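Local coordinates for Lmo0305 protein (Listeria monocytogenes, PDB 3PJ0) that is of unknown function but belongs to the beta-eliminating lyase family, in the clan of pyridoxal-phosphate-dependent aminotransferase-fold proteins, at residues 39-50 with 238-247. Numbering follows the deposited sequence. Where two conformers were deposited one is given.
Sequences LESDIYGNGAVI and DLISLYPYIL
Asp238 OD1 lies 3.2 Å from the carbonyl carbon C of Tyr44, part of the type I' beta turn 43-46 that precedes helix 48-61 in this aminotransferase-type fold, and a water links Asp238 OD2 to Tyr44 O. OD2 also forms a salt bridge with Arg233. Leu239 O and Gly45 N share a second water that also reaches Asp42 OD2. Ile240 CA then sits over one face of the Tyr44 ring, a CH-pi contact 3.8 Å from the centroid, with CB and CG1 following across CE1 and CZ, while Ile240 O accepts a hydrogen bond from Tyr44 N at 3.0 Å. The hydroxyl of that ring is hydrogen-bonded to the hydroxyl of Tyr207 of the second subunit, which places the contact at the dimer interface. Ser241 OG lies 2.7 Å from Ser41 OG, whose own hydrogen bond to Asp42 O lies in the carbonyl plane. Asp42 CG sits between its backbone N and carbonyl carbon (chi1 55°), bringing the carboxylate to the start of helix 243-256: OD2 accepts a nearly straight bond (168°) from Leu242 N at 2.8 Å through its syn lone pair, and OD1 a weak one from Tyr243 N. One turn on, Ile246 CG2 packs against Val49 CG2. Finally Leu247 CD2 meets Val49 CG2 at 3.7 Å and, tip to tip, Leu39 CD2 at 4.1 Å.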
ATOM      1  N   LEU A  39     -19.631  -2.915  -9.151  1.00 12.85           N
ATOM      2  CA  LEU A  39     -18.413  -2.587  -9.877  1.00 13.08           C
ATOM      3  C   LEU A  39     -17.317  -3.535  -9.442  1.00 13.04           C
ATOM      4  O   LEU A  39     -17.067  -3.684  -8.244  1.00 12.03           O
ATOM      5  CB  LEU A  39     -17.962  -1.138  -9.629  1.00 13.30           C
ATOM      6  CG  LEU A  39     -16.647  -0.718 -10.252  1.00 12.72           C
ATOM      7  CD1 LEU A  39     -16.672  -0.883 -11.802  1.00 15.97           C
ATOM      8  CD2 LEU A  39     -16.308   0.727  -9.804  1.00 14.46           C
ATOM      9  N   GLU A  40     -16.662  -4.168 -10.416  1.00 12.99           N
ATOM     10  CA  GLU A  40     -15.649  -5.139 -10.098  1.00 13.91           C
ATOM     11  C   GLU A  40     -14.356  -4.485  -9.639  1.00 12.38           C
ATOM     12  O   GLU A  40     -13.913  -3.489 -10.173  1.00 12.20           O
ATOM     13  CB  GLU A  40     -15.368  -6.071 -11.281  1.00 14.15           C
ATOM     14  CG  GLU A  40     -16.492  -7.073 -11.584  1.00 17.08           C
ATOM     15  CD  GLU A  40     -16.534  -8.265 -10.633  1.00 20.36           C
ATOM     16  OE1 GLU A  40     -15.471  -8.706 -10.132  1.00 23.91           O
ATOM     17  OE2 GLU A  40     -17.640  -8.795 -10.397  1.00 26.60           O
ATOM     18  N   SER A  41     -13.748  -5.118  -8.650  1.00 12.06           N
ATOM     19  CA  SER A  41     -12.469  -4.715  -8.177  1.00 11.68           C
ATOM     20  C   SER A  41     -11.406  -4.935  -9.248  1.00 11.07           C
ATOM     21  O   SER A  41     -11.494  -5.863 -10.078  1.00 11.04           O
ATOM     22  CB  SER A  41     -12.061  -5.561  -6.954  1.00 11.73           C
ATOM     23  OG  SER A  41     -10.726  -5.237  -6.545  1.00 12.44           O
ATOM     24  N   ASP A  42     -10.405  -4.066  -9.195  1.00 10.96           N
ATOM     25  CA  ASP A  42      -9.165  -4.282  -9.925  1.00 11.50           C
ATOM     26  C   ASP A  42      -8.553  -5.571  -9.317  1.00 12.16           C
ATOM     27  O   ASP A  42      -8.882  -5.944  -8.169  1.00 12.82           O
ATOM     28  CB  ASP A  42      -8.209  -3.084  -9.793  1.00 11.52           C
ATOM     29  CG  ASP A  42      -7.898  -2.701  -8.315  1.00 12.85           C
ATOM     30  OD1 ASP A  42      -8.852  -2.458  -7.550  1.00 11.59           O
ATOM     31  OD2 ASP A  42      -6.701  -2.566  -7.938  1.00 10.98           O
ATOM     32  N   ILE A  43      -7.686  -6.246 -10.079  1.00 11.79           N
ATOM     33  CA  ILE A  43      -7.030  -7.476  -9.667  1.00 11.95           C
ATOM     34  C   ILE A  43      -5.515  -7.390 -10.003  1.00 11.86           C
ATOM     35  O   ILE A  43      -5.127  -7.416 -11.184  1.00 10.54           O
ATOM     36  CB  ILE A  43      -7.650  -8.675 -10.390  1.00 13.15           C
ATOM     37  CG1 ILE A  43      -9.165  -8.751 -10.107  1.00 14.05           C
ATOM     38  CG2 ILE A  43      -6.897 -10.000 -10.030  1.00 12.82           C
ATOM     39  CD1 ILE A  43      -9.516  -8.886  -8.632  1.00 18.97           C
ATOM     40  N   TYR A  44      -4.692  -7.231  -8.967  1.00 10.93           N
ATOM     41  CA  TYR A  44      -3.228  -7.137  -9.108  1.00 11.35           C
ATOM     42  C   TYR A  44      -2.788  -6.264 -10.276  1.00 11.13           C
ATOM     43  O   TYR A  44      -2.081  -6.722 -11.178  1.00  9.98           O
ATOM     44  CB  TYR A  44      -2.585  -8.533  -9.230  1.00 11.14           C
ATOM     45  CG  TYR A  44      -2.836  -9.418  -8.040  1.00 11.94           C
ATOM     46  CD1 TYR A  44      -2.328  -9.079  -6.775  1.00 10.39           C
ATOM     47  CD2 TYR A  44      -3.596 -10.610  -8.163  1.00 10.74           C
ATOM     48  CE1 TYR A  44      -2.566  -9.913  -5.685  1.00 12.45           C
ATOM     49  CE2 TYR A  44      -3.856 -11.415  -7.065  1.00 12.09           C
ATOM     50  CZ  TYR A  44      -3.343 -11.071  -5.836  1.00 10.98           C
ATOM     51  OH  TYR A  44      -3.561 -11.905  -4.761  1.00 11.03           O
ATOM     52  N   GLY A  45      -3.231  -5.004 -10.266  1.00 11.48           N
ATOM     53  CA  GLY A  45      -2.828  -4.056 -11.285  1.00 12.32           C
ATOM     54  C   GLY A  45      -3.603  -4.009 -12.596  1.00 13.53           C
ATOM     55  O   GLY A  45      -3.335  -3.148 -13.418  1.00 13.56           O
ATOM     56  N   ASN A  46      -4.591  -4.884 -12.757  1.00 14.16           N
ATOM     57  CA  ASN A  46      -5.380  -4.953 -13.975  1.00 15.33           C
ATOM     58  C   ASN A  46      -6.853  -4.757 -13.696  1.00 14.33           C
ATOM     59  O   ASN A  46      -7.295  -4.919 -12.581  1.00 13.50           O
ATOM     60  CB  ASN A  46      -5.176  -6.301 -14.645  1.00 15.83           C
ATOM     61  CG  ASN A  46      -3.743  -6.481 -15.163  1.00 20.30           C
ATOM     62  OD1 ASN A  46      -3.214  -5.626 -15.879  1.00 22.40           O
ATOM     63  ND2 ASN A  46      -3.115  -7.584 -14.777  1.00 21.65           N
ATOM     64  N   GLY A  47      -7.612  -4.449 -14.735  1.00 14.09           N
ATOM     65  CA  GLY A  47      -9.039  -4.223 -14.590  1.00 13.96           C
ATOM     66  C   GLY A  47      -9.440  -2.798 -14.898  1.00 13.75           C
ATOM     67  O   GLY A  47      -8.694  -1.854 -14.620  1.00 12.51           O
ATOM     68  N   ALA A  48     -10.655  -2.615 -15.406  1.00 14.06           N
ATOM     69  CA  ALA A  48     -11.077  -1.268 -15.801  1.00 13.53           C
ATOM     70  C   ALA A  48     -10.894  -0.196 -14.727  1.00 13.30           C
ATOM     71  O   ALA A  48     -10.427   0.893 -15.031  1.00 13.39           O
ATOM     72  CB  ALA A  48     -12.552  -1.279 -16.292  1.00 15.10           C
ATOM     73  N   VAL A  49     -11.232  -0.492 -13.469  1.00 12.16           N
ATOM     74  CA  VAL A  49     -11.197   0.565 -12.456  1.00 12.01           C
ATOM     75  C   VAL A  49      -9.793   1.188 -12.327  1.00 11.25           C
ATOM     76  O   VAL A  49      -9.692   2.404 -12.266  1.00 10.48           O
ATOM     77  CB  VAL A  49     -11.791   0.166 -11.070  1.00 11.79           C
ATOM     78  CG1 VAL A  49     -11.056  -0.992 -10.444  1.00 14.35           C
ATOM     79  CG2 VAL A  49     -11.745   1.370 -10.111  1.00 14.34           C
ATOM     80  N   ILE A  50      -8.739   0.366 -12.346  1.00 10.41           N
ATOM     81  CA  ILE A  50      -7.379   0.880 -12.250  1.00 11.08           C
ATOM     82  C   ILE A  50      -6.849   1.356 -13.605  1.00 11.73           C
ATOM     83  O   ILE A  50      -6.258   2.435 -13.708  1.00 12.24           O
ATOM     84  CB  ILE A  50      -6.402  -0.139 -11.577  0.58 10.66           C
ATOM     85  CG1 ILE A  50      -5.036   0.530 -11.317  0.58 11.48           C
ATOM     86  CG2 ILE A  50      -6.256  -1.423 -12.411  0.58 11.45           C
ATOM     87  CD1 ILE A  50      -4.039  -0.357 -10.571  0.58 10.52           C
ATOM     88  N   ASP A 238       1.861  -4.138  -5.169  1.00  9.15           N
ATOM     89  CA  ASP A 238       0.917  -4.672  -6.166  1.00  9.70           C
ATOM     90  C   ASP A 238      -0.186  -5.383  -5.413  1.00  9.80           C
ATOM     91  O   ASP A 238      -0.310  -6.598  -5.427  1.00 10.60           O
ATOM     92  CB  ASP A 238       1.650  -5.622  -7.130  1.00 10.20           C
ATOM     93  CG  ASP A 238       0.787  -6.100  -8.276  1.00 11.42           C
ATOM     94  OD1 ASP A 238      -0.111  -5.358  -8.759  1.00 12.96           O
ATOM     95  OD2 ASP A 238       1.037  -7.249  -8.721  1.00 11.91           O
ATOM     96  N   LEU A 239      -1.000  -4.607  -4.726  1.00  9.72           N
ATOM     97  CA  LEU A 239      -2.050  -5.197  -3.901  1.00  9.95           C
ATOM     98  C   LEU A 239      -3.120  -5.781  -4.810  1.00 10.19           C
ATOM     99  O   LEU A 239      -3.345  -5.273  -5.919  1.00  9.80           O
ATOM    100  CB  LEU A 239      -2.637  -4.113  -2.990  1.00 10.63           C
ATOM    101  CG  LEU A 239      -1.976  -3.824  -1.623  1.00 13.71           C
ATOM    102  CD1 LEU A 239      -0.479  -3.714  -1.634  1.00 10.54           C
ATOM    103  CD2 LEU A 239      -2.605  -2.601  -0.955  1.00 12.37           C
ATOM    104  N   ILE A 240      -3.806  -6.816  -4.335  1.00 10.02           N
ATOM    105  CA  ILE A 240      -4.894  -7.388  -5.114  1.00 10.22           C
ATOM    106  C   ILE A 240      -5.906  -6.308  -5.523  1.00 10.21           C
ATOM    107  O   ILE A 240      -6.281  -6.224  -6.686  1.00 10.07           O
ATOM    108  CB  ILE A 240      -5.628  -8.596  -4.406  1.00  9.89           C
ATOM    109  CG1 ILE A 240      -6.724  -9.155  -5.325  1.00 10.59           C
ATOM    110  CG2 ILE A 240      -6.257  -8.213  -3.035  1.00  9.36           C
ATOM    111  CD1 ILE A 240      -7.205 -10.541  -4.933  1.00 12.67           C
ATOM    112  N   SER A 241      -6.281  -5.451  -4.583  1.00 10.33           N
ATOM    113  CA  SER A 241      -7.337  -4.461  -4.813  1.00  9.40           C
ATOM    114  C   SER A 241      -6.943  -3.088  -4.293  1.00  9.08           C
ATOM    115  O   SER A 241      -6.873  -2.888  -3.055  1.00  9.54           O
ATOM    116  CB  SER A 241      -8.606  -4.885  -4.071  1.00 10.45           C
ATOM    117  OG  SER A 241      -9.149  -6.097  -4.567  1.00 10.50           O
ATOM    118  N   LEU A 242      -6.690  -2.178  -5.215  1.00  8.97           N
ATOM    119  CA  LEU A 242      -6.386  -0.772  -4.870  1.00  9.59           C
ATOM    120  C   LEU A 242      -7.603   0.148  -5.063  1.00  9.64           C
ATOM    121  O   LEU A 242      -7.523   1.356  -4.778  1.00 10.17           O
ATOM    122  CB  LEU A 242      -5.199  -0.265  -5.713  1.00  8.77           C
ATOM    123  CG  LEU A 242      -3.850  -0.846  -5.278  1.00 10.31           C
ATOM    124  CD1 LEU A 242      -2.761  -0.617  -6.349  1.00  9.81           C
ATOM    125  CD2 LEU A 242      -3.383  -0.288  -3.905  1.00 10.26           C
ATOM    126  N   TYR A 243      -8.746  -0.396  -5.485  1.00  9.14           N
ATOM    127  CA  TYR A 243      -9.902   0.475  -5.749  1.00  9.18           C
ATOM    128  C   TYR A 243     -10.337   1.436  -4.604  1.00  9.29           C
ATOM    129  O   TYR A 243     -10.816   2.525  -4.923  1.00  7.89           O
ATOM    130  CB  TYR A 243     -11.128  -0.301  -6.271  1.00  9.46           C
ATOM    131  CG  TYR A 243     -11.823  -1.139  -5.243  1.00  9.47           C
ATOM    132  CD1 TYR A 243     -12.771  -0.580  -4.386  1.00 11.68           C
ATOM    133  CD2 TYR A 243     -11.553  -2.503  -5.120  1.00  9.02           C
ATOM    134  CE1 TYR A 243     -13.410  -1.370  -3.425  1.00 11.08           C
ATOM    135  CE2 TYR A 243     -12.201  -3.281  -4.181  1.00  8.50           C
ATOM    136  CZ  TYR A 243     -13.118  -2.719  -3.340  1.00  8.99           C
ATOM    137  OH  TYR A 243     -13.763  -3.480  -2.400  1.00  8.79           O
ATOM    138  N   PRO A 244     -10.176   1.055  -3.309  1.00  9.29           N
ATOM    139  CA  PRO A 244     -10.606   2.055  -2.327  1.00  9.23           C
ATOM    140  C   PRO A 244      -9.901   3.405  -2.466  1.00  9.23           C
ATOM    141  O   PRO A 244     -10.532   4.467  -2.271  1.00  9.68           O
ATOM    142  CB  PRO A 244     -10.318   1.378  -0.968  1.00  9.66           C
ATOM    143  CG  PRO A 244     -10.377  -0.102  -1.261  1.00  9.90           C
ATOM    144  CD  PRO A 244      -9.817  -0.218  -2.671  1.00  9.89           C
ATOM    145  N   TYR A 245      -8.619   3.361  -2.809  1.00  8.41           N
ATOM    146  CA  TYR A 245      -7.822   4.563  -3.016  0.50  8.66           C
ATOM    147  C   TYR A 245      -8.020   5.106  -4.430  1.00  8.70           C
ATOM    148  O   TYR A 245      -8.030   6.291  -4.622  1.00  8.75           O
ATOM    149  CB  TYR A 245      -6.323   4.316  -2.756  0.50  9.01           C
ATOM    150  CG  TYR A 245      -5.976   3.864  -1.365  0.50  8.83           C
ATOM    151  CD1 TYR A 245      -6.551   4.455  -0.248  0.50 10.34           C
ATOM    152  CD2 TYR A 245      -5.039   2.868  -1.161  0.50 10.97           C
ATOM    153  CE1 TYR A 245      -6.223   4.029   1.043  0.50 11.30           C
ATOM    154  CE2 TYR A 245      -4.695   2.445   0.127  0.50 12.03           C
ATOM    155  CZ  TYR A 245      -5.290   3.033   1.217  0.50 11.65           C
ATOM    156  OH  TYR A 245      -4.950   2.605   2.478  0.50 11.03           O
ATOM    157  N   ILE A 246      -8.203   4.240  -5.430  1.00  8.49           N
ATOM    158  CA  ILE A 246      -8.415   4.746  -6.818  1.00  8.50           C
ATOM    159  C   ILE A 246      -9.737   5.508  -6.935  1.00  8.99           C
ATOM    160  O   ILE A 246      -9.785   6.653  -7.414  1.00  8.07           O
ATOM    161  CB  ILE A 246      -8.400   3.606  -7.876  1.00  8.03           C
ATOM    162  CG1 ILE A 246      -7.018   2.951  -7.941  1.00  8.71           C
ATOM    163  CG2 ILE A 246      -8.761   4.130  -9.297  1.00  9.09           C
ATOM    164  CD1 ILE A 246      -7.086   1.557  -8.558  1.00  9.39           C
ATOM    165  N   LEU A 247     -10.814   4.889  -6.464  1.00  9.14           N
ATOM    166  CA  LEU A 247     -12.129   5.569  -6.507  1.00  9.43           C
ATOM    167  C   LEU A 247     -12.147   6.916  -5.765  1.00  9.84           C
ATOM    168  O   LEU A 247     -12.730   7.901  -6.274  1.00 10.42           O
ATOM    169  CB  LEU A 247     -13.249   4.659  -6.038  1.00  9.41           C
ATOM    170  CG  LEU A 247     -13.476   3.414  -6.925  1.00 10.34           C
ATOM    171  CD1 LEU A 247     -14.418   2.440  -6.222  1.00 11.47           C
ATOM    172  CD2 LEU A 247     -13.940   3.734  -8.402  1.00 13.67           C
TER
HETATM  173  O   HOH W   1      -4.347  -3.756  -7.989  1.00 11.25           O
HETATM  174  O   HOH W   2       0.512  -8.163 -11.116  1.00 17.11           O